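Local atomic coordinates of acetate kinase (Entamoeba histolytica, PDB entry 4H0O), a protein that interconverts acetate and acetyl phosphate as a pyrophosphate-dependent acetate kinase of the ASKHA superfamily. Residues 26-31 with 78-83; 41-46 with 68-73; 186-191 with 215-220. All blocks are in the same frame, centred on the assembly; numbering follows the deposited sequence.

In the fold
Contacts 1 and 2 fasten helix 73-86 and the loop before it to the first of the two mixed sheets of this ribonuclease H-like fold, their centres about 12 Å apart. Their strands, 26-31 and 36-44, are neighbours in that sheet, and contact 2, nested along the chain inside the loop that contact 1 closes, ends where helix 73-86 begins. The backbone N of Leu26 probably bonds the hydroxyl of Ser42, stitching the two together. Contact 3 comes later in the chain and joins a helix to the second sheet; its centre lies about 27 Å from that of contact 1 and about 31 Å from that of contact 2. Contact 3 lies next to His184, a predicted transition-state stabiliser.

Contact 1 (26-31 with 78-83); sequences LTYKVF and KLIIQF
Ile80 of helix 73-86 lies against Tyr28 and Leu26 of strand 26-31, where an alpha helix covers one face of the first mixed sheet of the ribonuclease H-like fold. The two segment axes run 10.4 Å apart at an angle of 29°, a near-parallel fit of helix over strand. Ile80 does most of the work: both its branches meet Tyr28, and the longer one reaches Leu26 as well. Its CG2, anti to the backbone N, reaches over the Tyr28 ring and makes a CH-pi contact 3.7 Å from the ring centroid, 15° off the normal and displaced toward the rim. The longer branch ends in CD1, which touches Tyr28 CD1 at 3.6 Å and also meets Leu26 CD2. Leu26 also packs on Ala76 and Ala77 of the same helix. One helical turn on from Leu79, whose carbonyl accepts its backbone N-H, Phe83 crosses the Tyr28 side chain at about a right angle. The aromatic residue also stacks on His57 of strand 54-59, and the same histidine takes up the polar end of the tyrosine through a hydrogen bond between Tyr28 OH and His57 ND1. The phenol is therefore pinned at its oxygen while its face is packed by aliphatic carbon. Phe83 meets that oxygen obliquely, with CE2 3.9 Å from Tyr28 OH.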
loop_
_atom_site.group_PDB
_atom_site.type_symbol
_atom_site.label_atom_id
_atom_site.label_comp_id
_atom_site.label_asym_id
_atom_site.label_seq_id
_atom_site.Cartn_x
_atom_site.Cartn_y
_atom_site.Cartn_z
ATOM N N LEU B 26 13.847 -8.603 -31.931
ATOM C CA LEU B 26 14.386 -9.667 -31.096
ATOM C C LEU B 26 15.899 -9.510 -31.029
ATOM O O LEU B 26 16.551 -9.309 -32.056
ATOM C CB LEU B 26 14.034 -11.037 -31.685
ATOM C CG LEU B 26 14.681 -12.251 -31.016
ATOM C CD1 LEU B 26 14.193 -12.382 -29.586
ATOM C CD2 LEU B 26 14.407 -13.533 -31.795
ATOM N N THR B 27 16.456 -9.582 -29.823
ATOM C CA THR B 27 17.905 -9.572 -29.651
ATOM C C THR B 27 18.374 -10.905 -29.076
ATOM O O THR B 27 17.579 -11.653 -28.503
ATOM C CB THR B 27 18.370 -8.429 -28.729
ATOM O OG1 THR B 27 17.929 -8.683 -27.390
ATOM C CG2 THR B 27 17.808 -7.100 -29.203
ATOM N N TYR B 28 19.664 -11.199 -29.227
ATOM C CA TYR B 28 20.221 -12.441 -28.702
ATOM C C TYR B 28 21.679 -12.268 -28.310
ATOM O O TYR B 28 22.365 -11.374 -28.805
ATOM C CB TYR B 28 20.103 -13.577 -29.725
ATOM C CG TYR B 28 21.178 -13.567 -30.796
ATOM C CD1 TYR B 28 21.009 -12.842 -31.968
ATOM C CD2 TYR B 28 22.354 -14.297 -30.641
ATOM C CE1 TYR B 28 21.981 -12.838 -32.950
ATOM C CE2 TYR B 28 23.334 -14.292 -31.612
ATOM C CZ TYR B 28 23.142 -13.564 -32.764
ATOM O OH TYR B 28 24.114 -13.562 -33.736
ATOM N N LYS B 29 22.151 -13.141 -27.429
ATOM C CA LYS B 29 23.565 -13.212 -27.101
ATOM C C LYS B 29 23.977 -14.673 -26.977
ATOM O O LYS B 29 23.158 -15.528 -26.629
ATOM C CB LYS B 29 23.859 -12.469 -25.795
ATOM C CG LYS B 29 23.730 -10.955 -25.877
ATOM C CD LYS B 29 24.232 -10.295 -24.597
ATOM C CE LYS B 29 24.014 -8.788 -24.610
ATOM N NZ LYS B 29 24.827 -8.108 -25.657
ATOM N N VAL B 30 25.239 -14.960 -27.278
ATOM C CA VAL B 30 25.789 -16.291 -27.050
ATOM C C VAL B 30 26.934 -16.190 -26.050
ATOM O O VAL B 30 27.817 -15.338 -26.191
ATOM C CB VAL B 30 26.285 -16.951 -28.355
ATOM C CG1 VAL B 30 26.811 -18.354 -28.073
ATOM C CG2 VAL B 30 25.165 -17.011 -29.377
ATOM N N PHE B 31 26.911 -17.046 -25.032
ATOM C CA PHE B 31 27.947 -17.022 -24.006
ATOM C C PHE B 31 28.841 -18.257 -24.046
ATOM O O PHE B 31 28.367 -19.378 -24.250
ATOM C CB PHE B 31 27.328 -16.889 -22.610
ATOM C CG PHE B 31 26.651 -15.571 -22.366
ATOM C CD1 PHE B 31 27.363 -14.489 -21.867
ATOM C CD2 PHE B 31 25.298 -15.416 -22.620
ATOM C CE1 PHE B 31 26.735 -13.276 -21.635
ATOM C CE2 PHE B 31 24.664 -14.208 -22.391
ATOM C CZ PHE B 31 25.384 -13.137 -21.899
ATOM N N LYS B 78 14.468 -18.035 -36.031
ATOM C CA LYS B 78 14.892 -19.031 -37.012
ATOM C C LYS B 78 16.113 -18.575 -37.810
ATOM O O LYS B 78 17.093 -19.314 -37.945
ATOM C CB LYS B 78 13.738 -19.359 -37.967
ATOM C CG LYS B 78 14.150 -20.156 -39.197
ATOM C CD LYS B 78 13.048 -21.115 -39.635
ATOM C CE LYS B 78 13.526 -22.036 -40.752
ATOM N NZ LYS B 78 12.627 -23.214 -40.930
ATOM N N LEU B 79 16.048 -17.354 -38.330
ATOM C CA LEU B 79 17.132 -16.809 -39.144
ATOM C C LEU B 79 18.401 -16.579 -38.318
ATOM O O LEU B 79 19.515 -16.687 -38.834
ATOM C CB LEU B 79 16.684 -15.520 -39.846
ATOM C CG LEU B 79 16.075 -15.663 -41.248
ATOM C CD1 LEU B 79 15.021 -16.759 -41.302
ATOM C CD2 LEU B 79 15.477 -14.346 -41.721
ATOM N N ILE B 80 18.227 -16.272 -37.034
ATOM C CA ILE B 80 19.357 -16.136 -36.117
ATOM C C ILE B 80 20.057 -17.483 -35.929
ATOM O O ILE B 80 21.280 -17.584 -36.053
ATOM C CB ILE B 80 18.908 -15.583 -34.744
ATOM C CG1 ILE B 80 18.583 -14.090 -34.849
ATOM C CG2 ILE B 80 19.987 -15.804 -33.692
ATOM C CD1 ILE B 80 17.926 -13.510 -33.607
ATOM N N ILE B 81 19.265 -18.510 -35.628
ATOM C CA ILE B 81 19.757 -19.874 -35.462
ATOM C C ILE B 81 20.461 -20.359 -36.731
ATOM O O ILE B 81 21.505 -21.015 -36.666
ATOM C CB ILE B 81 18.591 -20.832 -35.103
ATOM C CG1 ILE B 81 18.052 -20.512 -33.705
ATOM C CG2 ILE B 81 19.027 -22.288 -35.185
ATOM C CD1 ILE B 81 16.767 -21.239 -33.355
ATOM N N GLN B 82 19.889 -20.019 -37.881
ATOM C CA GLN B 82 20.475 -20.367 -39.170
ATOM C C GLN B 82 21.833 -19.693 -39.378
ATOM O O GLN B 82 22.772 -20.318 -39.873
ATOM C CB GLN B 82 19.512 -19.994 -40.300
ATOM C CG GLN B 82 20.105 -20.086 -41.697
ATOM C CD GLN B 82 19.046 -19.967 -42.778
ATOM O OE1 GLN B 82 17.920 -20.440 -42.612
ATOM N NE2 GLN B 82 19.399 -19.329 -43.889
ATOM N N PHE B 83 21.933 -18.424 -38.992
ATOM C CA PHE B 83 23.180 -17.675 -39.114
ATOM C C PHE B 83 24.297 -18.312 -38.298
ATOM O O PHE B 83 25.438 -18.393 -38.753
ATOM C CB PHE B 83 22.981 -16.225 -38.667
ATOM C CG PHE B 83 24.267 -15.461 -38.457
ATOM C CD1 PHE B 83 24.907 -14.843 -39.523
ATOM C CD2 PHE B 83 24.824 -15.343 -37.190
ATOM C CE1 PHE B 83 26.083 -14.133 -39.330
ATOM C CE2 PHE B 83 26.001 -14.637 -36.991
ATOM C CZ PHE B 83 26.629 -14.032 -38.062
#

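Contact 2 (41-46 with 68-73); sequences KSNRVN and TPILNH
The side-chain amide of Asn43 sets both its oxygen and its nitrogen against the backbone of Leu71 and forms hydrogen bonds with both the N-H and the C=O of that one residue. Asn43 ND2 donates to Leu71 O over 2.9 Å, almost straight at 177°, with the acceptor lying in the amide plane and the donor on a lone pair of the carbonyl. In return Leu71 N donates to Asn43 OD1, also at 2.9 Å, though here the donor is tilted 18° from the carbonyl plane. The pairing imitates that of a neighbouring strand and fixes the rotation of the amide. A further bond from ND2 to Ser24 O ties the loop ahead of strand 26-31 to the same group. Nearby, the Arg44 guanidinium has Lys41 CD over one face and Ser42 O in plane at its edge.

Carbon contact with the amide is slight: Ile70 CD1 lies 4.2 Å from Asn43 OD1, while Leu71 turns its side chain onto Ile55 and Leu79. One water adds a second link, 2.7 Å from Ser42 OG and weakly bonded to Asn72 O. Asn72 itself is the N-cap of helix 73-86, its OD1 accepting from Gln75 N, so the amide of Asn43 grips the chain just ahead of the helix. Asn43 has a left-handed backbone, and together with Arg44 it faces Phe54 across the strand pair: a G1 beta bulge.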
loop_
_atom_site.group_PDB
_atom_site.type_symbol
_atom_site.label_atom_id
_atom_site.label_comp_id
_atom_site.label_asym_id
_atom_site.label_seq_id
_atom_site.Cartn_x
_atom_site.Cartn_y
_atom_site.Cartn_z
ATOM N N LYS B 41 20.724 -8.078 -33.300
ATOM C CA LYS B 41 19.400 -7.479 -33.193
ATOM C C LYS B 41 18.714 -7.558 -34.551
ATOM O O LYS B 41 19.338 -7.293 -35.583
ATOM C CB LYS B 41 19.508 -6.019 -32.740
ATOM C CG LYS B 41 20.300 -5.810 -31.452
ATOM C CD LYS B 41 20.519 -4.332 -31.149
ATOM C CE LYS B 41 21.354 -4.142 -29.887
ATOM N NZ LYS B 41 21.676 -2.707 -29.637
ATOM N N SER B 42 17.439 -7.933 -34.555
ATOM C CA SER B 42 16.674 -8.019 -35.794
ATOM C C SER B 42 16.044 -6.669 -36.112
ATOM O O SER B 42 16.014 -5.780 -35.260
ATOM C CB SER B 42 15.577 -9.072 -35.671
ATOM O OG SER B 42 14.571 -8.646 -34.772
ATOM N N ASN B 43 15.549 -6.525 -37.339
ATOM C CA ASN B 43 14.825 -5.324 -37.757
ATOM C C ASN B 43 15.573 -4.009 -37.512
ATOM O O ASN B 43 14.997 -3.060 -36.980
ATOM C CB ASN B 43 13.446 -5.268 -37.083
ATOM C CG ASN B 43 12.553 -6.438 -37.464
ATOM O OD1 ASN B 43 12.694 -7.023 -38.538
ATOM N ND2 ASN B 43 11.618 -6.777 -36.581
ATOM N N ARG B 44 16.839 -3.946 -37.908
ATOM C CA ARG B 44 17.627 -2.727 -37.732
ATOM C C ARG B 44 17.460 -1.778 -38.917
ATOM O O ARG B 44 17.303 -2.221 -40.054
ATOM C CB ARG B 44 19.106 -3.068 -37.535
ATOM C CG ARG B 44 19.362 -4.140 -36.488
ATOM C CD ARG B 44 18.435 -3.980 -35.295
ATOM N NE ARG B 44 18.841 -2.876 -34.431
ATOM C CZ ARG B 44 18.064 -2.326 -33.504
ATOM N NH1 ARG B 44 16.831 -2.778 -33.317
ATOM N NH2 ARG B 44 18.517 -1.325 -32.763
ATOM N N VAL B 45 17.496 -0.473 -38.651
ATOM C CA VAL B 45 17.352 0.512 -39.716
ATOM C C VAL B 45 18.428 1.595 -39.623
ATOM O O VAL B 45 18.714 2.119 -38.541
ATOM C CB VAL B 45 15.928 1.137 -39.747
ATOM C CG1 VAL B 45 15.633 1.878 -38.463
ATOM C CG2 VAL B 45 15.770 2.069 -40.937
ATOM N N ASN B 46 19.052 1.891 -40.759
ATOM C CA ASN B 46 19.946 3.035 -40.863
ATOM C C ASN B 46 19.209 4.196 -41.524
ATOM O O ASN B 46 18.636 4.044 -42.608
ATOM C CB ASN B 46 21.215 2.681 -41.650
ATOM C CG ASN B 46 22.106 1.691 -40.916
ATOM O OD1 ASN B 46 22.070 1.593 -39.688
ATOM N ND2 ASN B 46 22.919 0.956 -41.669
ATOM N N THR B 68 16.773 -8.222 -44.638
ATOM C CA THR B 68 15.607 -9.042 -44.353
ATOM C C THR B 68 14.338 -8.229 -44.565
ATOM O O THR B 68 14.376 -6.998 -44.542
ATOM C CB THR B 68 15.623 -9.526 -42.883
ATOM O OG1 THR B 68 16.015 -8.442 -42.031
ATOM C CG2 THR B 68 16.596 -10.679 -42.693
ATOM N N PRO B 69 13.206 -8.914 -44.770
ATOM C CA PRO B 69 11.927 -8.207 -44.664
ATOM C C PRO B 69 11.712 -7.853 -43.196
ATOM O O PRO B 69 12.513 -8.271 -42.358
ATOM C CB PRO B 69 10.906 -9.261 -45.096
ATOM C CG PRO B 69 11.701 -10.308 -45.838
ATOM C CD PRO B 69 13.038 -10.319 -45.181
ATOM N N ILE B 70 10.665 -7.098 -42.877
ATOM C CA ILE B 70 10.325 -6.890 -41.475
ATOM C C ILE B 70 9.929 -8.245 -40.889
ATOM O O ILE B 70 9.094 -8.954 -41.453
ATOM C CB ILE B 70 9.191 -5.864 -41.292
ATOM C CG1 ILE B 70 9.676 -4.466 -41.678
ATOM C CG2 ILE B 70 8.700 -5.857 -39.850
ATOM C CD1 ILE B 70 10.888 -4.005 -40.893
ATOM N N LEU B 71 10.549 -8.611 -39.771
ATOM C CA LEU B 71 10.368 -9.940 -39.201
ATOM C C LEU B 71 9.625 -9.889 -37.872
ATOM O O LEU B 71 9.841 -8.978 -37.066
ATOM C CB LEU B 71 11.730 -10.612 -39.003
ATOM C CG LEU B 71 12.540 -10.919 -40.265
ATOM C CD1 LEU B 71 13.967 -11.332 -39.925
ATOM C CD2 LEU B 71 11.852 -12.006 -41.068
ATOM N N ASN B 72 8.750 -10.864 -37.637
ATOM C CA ASN B 72 8.241 -11.070 -36.286
ATOM C C ASN B 72 9.323 -11.751 -35.446
ATOM O O ASN B 72 10.446 -11.944 -35.914
ATOM C CB ASN B 72 6.913 -11.848 -36.272
ATOM C CG ASN B 72 7.032 -13.258 -36.835
ATOM O OD1 ASN B 72 8.088 -13.887 -36.770
ATOM N ND2 ASN B 72 5.930 -13.768 -37.378
ATOM N N HIS B 73 8.994 -12.123 -34.217
ATOM C CA HIS B 73 9.993 -12.732 -33.347
ATOM C C HIS B 73 10.419 -14.161 -33.744
ATOM O O HIS B 73 11.617 -14.420 -33.880
ATOM C CB HIS B 73 9.579 -12.632 -31.873
ATOM C CG HIS B 73 9.494 -11.226 -31.368
ATOM N ND1 HIS B 73 10.586 -10.386 -31.314
ATOM C CD2 HIS B 73 8.448 -10.510 -30.886
ATOM C CE1 HIS B 73 10.216 -9.215 -30.826
ATOM N NE2 HIS B 73 8.925 -9.266 -30.557
HETATM O O HOH W 1 12.093 -9.753 -34.505
#

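Contact 3 (186-191 with 215-220); sequences LSYEYV and GSSCCG
Ser217 OG is gripped by two groups, the hydroxyl of Tyr188 and the imidazole of His184. The bond across this contact, between Tyr188 OH and Ser217 OG, is short at 2.6 Å, and either oxygen could be the donor. Ser217 OG approaches the tyrosine at the edge of its ring, near the ring plane. Its other partner, ND1 of His184, belongs to a residue predicted to stabilise the transition state. Ser217 can thus be read as a second-shell residue that probably helps to set the orientation of the histidine ring, with Tyr188 behind it holding the serine.

The rest of the contact is packing over a face. Cys219 CB lies 3.5 Å above the Tyr188 ring plane, over its centre, and forms a CH-pi contact 12° off the normal. With its sulfur anti to the backbone N, Cys219 keeps SG over the same face, 4.5 Å from the ring centroid, which adds a sulfur-aromatic contact. The phenol is therefore held twice, by a bond at its oxygen and by the cysteine above its face, both in a buried setting.

Between Ser217 and Cys219 in the strand, Cys218 points away from helix 185-195, placing its side chain on Leu313, Thr316 and Leu320 of helix 299-324. Strand 216-222 is therefore sandwiched, with helix 185-195 on one face of the second sheet and helix 299-324 on the other. The segment axes of helix 186-191 and strand 216-220 are 10.3 Å apart and inclined at 48°, and the Tyr188 ring spans the gap, also touching Ala208 and His210 of the adjacent antiparallel strand 205-211.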
loop_
_atom_site.group_PDB
_atom_site.type_symbol
_atom_site.label_atom_id
_atom_site.label_comp_id
_atom_site.label_asym_id
_atom_site.label_seq_id
_atom_site.Cartn_x
_atom_site.Cartn_y
_atom_site.Cartn_z
ATOM N N LEU B 186 13.438 -13.028 -11.342
ATOM C CA LEU B 186 14.730 -13.429 -11.887
ATOM C C LEU B 186 15.830 -12.435 -11.516
ATOM O O LEU B 186 16.956 -12.824 -11.201
ATOM C CB LEU B 186 14.630 -13.580 -13.407
ATOM C CG LEU B 186 13.711 -14.699 -13.901
ATOM C CD1 LEU B 186 13.501 -14.616 -15.408
ATOM C CD2 LEU B 186 14.286 -16.051 -13.519
ATOM N N SER B 187 15.494 -11.149 -11.555
ATOM C CA SER B 187 16.408 -10.093 -11.136
ATOM C C SER B 187 16.796 -10.258 -9.660
ATOM O O SER B 187 17.974 -10.172 -9.299
ATOM C CB SER B 187 15.752 -8.729 -11.374
ATOM O OG SER B 187 16.532 -7.669 -10.854
ATOM N N TYR B 188 15.801 -10.517 -8.818
ATOM C CA TYR B 188 16.025 -10.699 -7.386
ATOM C C TYR B 188 16.933 -11.889 -7.068
ATOM O O TYR B 188 17.899 -11.744 -6.318
ATOM C CB TYR B 188 14.686 -10.830 -6.647
ATOM C CG TYR B 188 13.919 -9.531 -6.554
ATOM C CD1 TYR B 188 14.553 -8.361 -6.165
ATOM C CD2 TYR B 188 12.566 -9.472 -6.861
ATOM C CE1 TYR B 188 13.868 -7.172 -6.077
ATOM C CE2 TYR B 188 11.869 -8.281 -6.774
ATOM C CZ TYR B 188 12.532 -7.135 -6.384
ATOM O OH TYR B 188 11.863 -5.937 -6.296
ATOM N N GLU B 189 16.632 -13.060 -7.627
ATOM C CA GLU B 189 17.440 -14.241 -7.321
ATOM C C GLU B 189 18.831 -14.170 -7.945
ATOM O O GLU B 189 19.768 -14.808 -7.462
ATOM C CB GLU B 189 16.720 -15.554 -7.671
ATOM C CG GLU B 189 16.165 -15.651 -9.075
ATOM C CD GLU B 189 15.282 -16.879 -9.257
ATOM O OE1 GLU B 189 15.679 -17.971 -8.790
ATOM O OE2 GLU B 189 14.193 -16.751 -9.860
ATOM N N TYR B 190 18.975 -13.373 -9.000
ATOM C CA TYR B 190 20.297 -13.127 -9.564
ATOM C C TYR B 190 21.126 -12.266 -8.617
ATOM O O TYR B 190 22.297 -12.558 -8.362
ATOM C CB TYR B 190 20.208 -12.443 -10.927
ATOM C CG TYR B 190 21.568 -12.083 -11.490
ATOM C CD1 TYR B 190 22.336 -13.029 -12.153
ATOM C CD2 TYR B 190 22.085 -10.798 -11.355
ATOM C CE1 TYR B 190 23.581 -12.710 -12.669
ATOM C CE2 TYR B 190 23.332 -10.471 -11.863
ATOM C CZ TYR B 190 24.073 -11.433 -12.520
ATOM O OH TYR B 190 25.309 -11.117 -13.032
ATOM N N VAL B 191 20.518 -11.193 -8.118
ATOM C CA VAL B 191 21.194 -10.280 -7.201
ATOM C C VAL B 191 21.573 -10.989 -5.902
ATOM O O VAL B 191 22.709 -10.886 -5.441
ATOM C CB VAL B 191 20.331 -9.038 -6.902
ATOM C CG1 VAL B 191 20.905 -8.256 -5.733
ATOM C CG2 VAL B 191 20.235 -8.149 -8.134
ATOM N N GLY B 215 8.741 -1.486 -15.048
ATOM C CA GLY B 215 8.175 -1.766 -13.741
ATOM C C GLY B 215 9.177 -1.544 -12.621
ATOM O O GLY B 215 10.388 -1.602 -12.840
ATOM N N SER B 216 8.667 -1.283 -11.421
ATOM C CA SER B 216 9.506 -1.168 -10.233
ATOM C C SER B 216 8.866 -1.916 -9.072
ATOM O O SER B 216 7.640 -1.919 -8.926
ATOM C CB SER B 216 9.719 0.299 -9.848
ATOM O OG SER B 216 10.684 0.917 -10.681
ATOM N N SER B 217 9.699 -2.540 -8.243
ATOM C CA SER B 217 9.205 -3.264 -7.078
ATOM C C SER B 217 10.270 -3.384 -5.989
ATOM O O SER B 217 11.458 -3.153 -6.232
ATOM C CB SER B 217 8.708 -4.657 -7.481
ATOM O OG SER B 217 9.789 -5.519 -7.785
ATOM N N CYS B 218 9.829 -3.734 -4.784
ATOM C CA CYS B 218 10.727 -4.065 -3.684
ATOM C C CYS B 218 10.453 -5.489 -3.231
ATOM O O CYS B 218 9.330 -5.984 -3.368
ATOM C CB CYS B 218 10.514 -3.123 -2.502
ATOM S SG CYS B 218 11.076 -1.442 -2.778
ATOM N N CYS B 219 11.470 -6.143 -2.682
ATOM C CA CYS B 219 11.296 -7.497 -2.177
ATOM C C CYS B 219 11.945 -7.676 -0.805
ATOM O O CYS B 219 13.114 -7.332 -0.612
ATOM C CB CYS B 219 11.877 -8.511 -3.163
ATOM S SG CYS B 219 11.500 -10.234 -2.757
ATOM N N GLY B 220 11.184 -8.209 0.147
ATOM C CA GLY B 220 11.742 -8.549 1.443
ATOM C C GLY B 220 12.285 -9.965 1.390
ATOM O O GLY B 220 11.542 -10.908 1.108
#